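Local structure of devB protein (Vibrio cholerae O1 biovar eltor str. N16961, 1Y89) at residues Q29-S34 and V131-L136. The protein is of unestablished function but belongs to the glucosamine-6-phosphate isomerase/6-phosphogluconolactonase family and probably hydrolyses 6-phosphogluconolactone in the pentose phosphate pathway. Sequence-based numbering, arbitrary orientation.
Sequences QPVHIS and VFDWIL
Phe132 sets the CD2-CE2 side of its ring against the backbone of 32-34, with Ile33 C at the ring edge, CD2 3.6 Å from His32 O and CE2 3.9 Å from Ser34 CB. Just beyond it, Asp133 CG stands anti to its own carbonyl carbon (chi1 -66°), and the carboxylate reaches the start of strand 31-34. There Asp133 OD2 accepts a nearly straight 2.8 Å bond from His32 N, met on the anti side, 23° out of the carboxylate plane. This side-chain acceptor begins the pairing where the backbone of 131-133 is not yet strand. The other oxygen, OD1, forms a salt bridge with Lys185 and shares a water with Pro30 O. Val31 CG1 packs crosswise against Asp133 CB at 3.6 Å.

Regular parallel pairing follows: His32 O accepts Trp134 N at 3.3 Å, and more weakly Asp133 N; Ser34 N donates to Trp134 O, and Leu136 N to Ser34 O. On one face Ile33 and Trp134 lie side by side; on the other, Ser34 CB touches both branches of Ile135, CG1 and CG2, each 3.7 Å away. Ser34 OG, anti to its backbone N (chi1 175°), meets Lys176 and a water that also bonds Leu136 O.

These are neighbouring central strands of the mixed sheet, consistent with the Rossmann-like core of this family. Strand 62-70 flanks 31-35, and 186-191 flanks 134-137. Helix 10-25 covers the Ile33 and Trp134 face, while helix 178-183 packs on Phe132 and Ile135 across the sheet.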
loop_
_atom_site.group_PDB
_atom_site.type_symbol
_atom_site.label_atom_id
_atom_site.label_comp_id
_atom_site.label_asym_id
_atom_site.label_seq_id
_atom_site.Cartn_x
_atom_site.Cartn_y
_atom_site.Cartn_z
ATOM N N GLN A 29 6.496 14.026 17.785
ATOM C CA GLN A 29 5.677 13.413 18.842
ATOM C C GLN A 29 5.961 11.917 18.937
ATOM O O GLN A 29 6.512 11.346 17.998
ATOM C CB GLN A 29 4.218 13.630 18.529
ATOM C CG GLN A 29 3.855 12.965 17.227
ATOM C CD GLN A 29 2.459 13.348 16.820
ATOM O OE1 GLN A 29 1.478 12.778 17.329
ATOM N NE2 GLN A 29 2.355 14.352 15.943
ATOM N N PRO A 30 5.634 11.292 20.086
ATOM C CA PRO A 30 5.927 9.876 20.275
ATOM C C PRO A 30 5.207 8.971 19.305
ATOM O O PRO A 30 4.006 9.152 19.035
ATOM C CB PRO A 30 5.466 9.589 21.716
ATOM C CG PRO A 30 5.469 10.904 22.395
ATOM C CD PRO A 30 5.058 11.900 21.312
ATOM N N VAL A 31 5.964 8.012 18.780
ATOM C CA VAL A 31 5.458 6.965 17.899
ATOM C C VAL A 31 5.913 5.652 18.547
ATOM O O VAL A 31 7.116 5.450 18.792
ATOM C CB VAL A 31 6.020 7.081 16.452
ATOM C CG1 VAL A 31 5.498 5.914 15.546
ATOM C CG2 VAL A 31 5.696 8.473 15.853
ATOM N N HIS A 32 4.938 4.796 18.851
ATOM C CA HIS A 32 5.208 3.508 19.491
ATOM C C HIS A 32 5.222 2.399 18.455
ATOM O O HIS A 32 4.188 2.141 17.768
ATOM C CB HIS A 32 4.179 3.273 20.590
ATOM C CG HIS A 32 4.345 4.230 21.722
ATOM N ND1 HIS A 32 5.333 4.076 22.673
ATOM C CD2 HIS A 32 3.708 5.396 22.014
ATOM C CE1 HIS A 32 5.270 5.083 23.531
ATOM N NE2 HIS A 32 4.288 5.898 23.153
ATOM N N ILE A 33 6.390 1.753 18.353
ATOM C CA ILE A 33 6.649 0.742 17.341
ATOM C C ILE A 33 6.996 -0.580 18.037
ATOM O O ILE A 33 7.815 -0.618 18.954
ATOM C CB ILE A 33 7.758 1.178 16.359
ATOM C CG1 ILE A 33 7.300 2.488 15.645
ATOM C CG2 ILE A 33 8.093 0.016 15.311
ATOM C CD1 ILE A 33 8.388 3.241 15.012
ATOM N N SER A 34 6.342 -1.647 17.600
ATOM C CA SER A 34 6.615 -2.978 18.136
ATOM C C SER A 34 7.481 -3.789 17.141
ATOM O O SER A 34 7.115 -3.944 15.957
ATOM C CB SER A 34 5.307 -3.695 18.427
ATOM O OG SER A 34 5.571 -5.034 18.840
ATOM N N VAL A 131 -2.610 1.463 22.124
ATOM C CA VAL A 131 -2.763 1.485 20.678
ATOM C C VAL A 131 -1.376 1.747 20.031
ATOM O O VAL A 131 -0.853 2.856 20.054
ATOM C CB VAL A 131 -3.811 2.528 20.262
ATOM C CG1 VAL A 131 -3.859 2.674 18.694
ATOM C CG2 VAL A 131 -5.206 2.159 20.865
ATOM N N PHE A 132 -0.757 0.694 19.505
ATOM C CA PHE A 132 0.512 0.868 18.814
ATOM C C PHE A 132 0.302 1.603 17.509
ATOM O O PHE A 132 -0.710 1.404 16.808
ATOM C CB PHE A 132 1.216 -0.483 18.586
ATOM C CG PHE A 132 2.024 -0.922 19.793
ATOM C CD1 PHE A 132 1.394 -1.489 20.903
ATOM C CD2 PHE A 132 3.397 -0.685 19.836
ATOM C CE1 PHE A 132 2.117 -1.838 22.046
ATOM C CE2 PHE A 132 4.162 -1.026 20.965
ATOM C CZ PHE A 132 3.548 -1.608 22.058
ATOM N N ASP A 133 1.260 2.455 17.195
ATOM C CA ASP A 133 1.277 3.104 15.879
ATOM C C ASP A 133 1.624 2.098 14.798
ATOM O O ASP A 133 1.086 2.178 13.683
ATOM C CB ASP A 133 2.267 4.272 15.858
ATOM C CG ASP A 133 1.840 5.395 16.771
ATOM O OD1 ASP A 133 0.963 6.191 16.367
ATOM O OD2 ASP A 133 2.355 5.461 17.904
ATOM N N TRP A 134 2.479 1.133 15.131
ATOM C CA TRP A 134 2.983 0.203 14.122
ATOM C C TRP A 134 3.544 -1.029 14.789
ATOM O O TRP A 134 4.389 -0.935 15.713
ATOM C CB TRP A 134 4.103 0.871 13.319
ATOM C CG TRP A 134 4.443 0.166 11.998
ATOM C CD1 TRP A 134 3.713 -0.815 11.356
ATOM C CD2 TRP A 134 5.562 0.458 11.155
ATOM N NE1 TRP A 134 4.328 -1.153 10.163
ATOM C CE2 TRP A 134 5.460 -0.377 10.014
ATOM C CE3 TRP A 134 6.659 1.342 11.266
ATOM C CZ2 TRP A 134 6.412 -0.338 8.957
ATOM C CZ3 TRP A 134 7.601 1.382 10.220
ATOM C CH2 TRP A 134 7.466 0.544 9.081
ATOM N N ILE A 135 3.097 -2.195 14.340
ATOM C CA ILE A 135 3.642 -3.446 14.845
ATOM C C ILE A 135 4.176 -4.197 13.638
ATOM O O ILE A 135 3.414 -4.486 12.681
ATOM C CB ILE A 135 2.563 -4.287 15.604
ATOM C CG1 ILE A 135 1.957 -3.461 16.778
ATOM C CG2 ILE A 135 3.146 -5.627 16.104
ATOM C CD1 ILE A 135 0.899 -4.244 17.614
ATOM N N LEU A 136 5.465 -4.538 13.697
ATOM C CA LEU A 136 6.110 -5.366 12.654
ATOM C C LEU A 136 6.035 -6.810 13.142
ATOM O O LEU A 136 6.420 -7.108 14.316
ATOM C CB LEU A 136 7.606 -4.992 12.517
ATOM C CG LEU A 136 7.887 -3.521 12.117
ATOM C CD1 LEU A 136 9.408 -3.384 11.768
ATOM C CD2 LEU A 136 7.063 -3.137 10.947
HETATM O O HOH W 1 2.051 8.729 17.259
HETATM O O HOH W 2 6.229 -7.211 17.013
#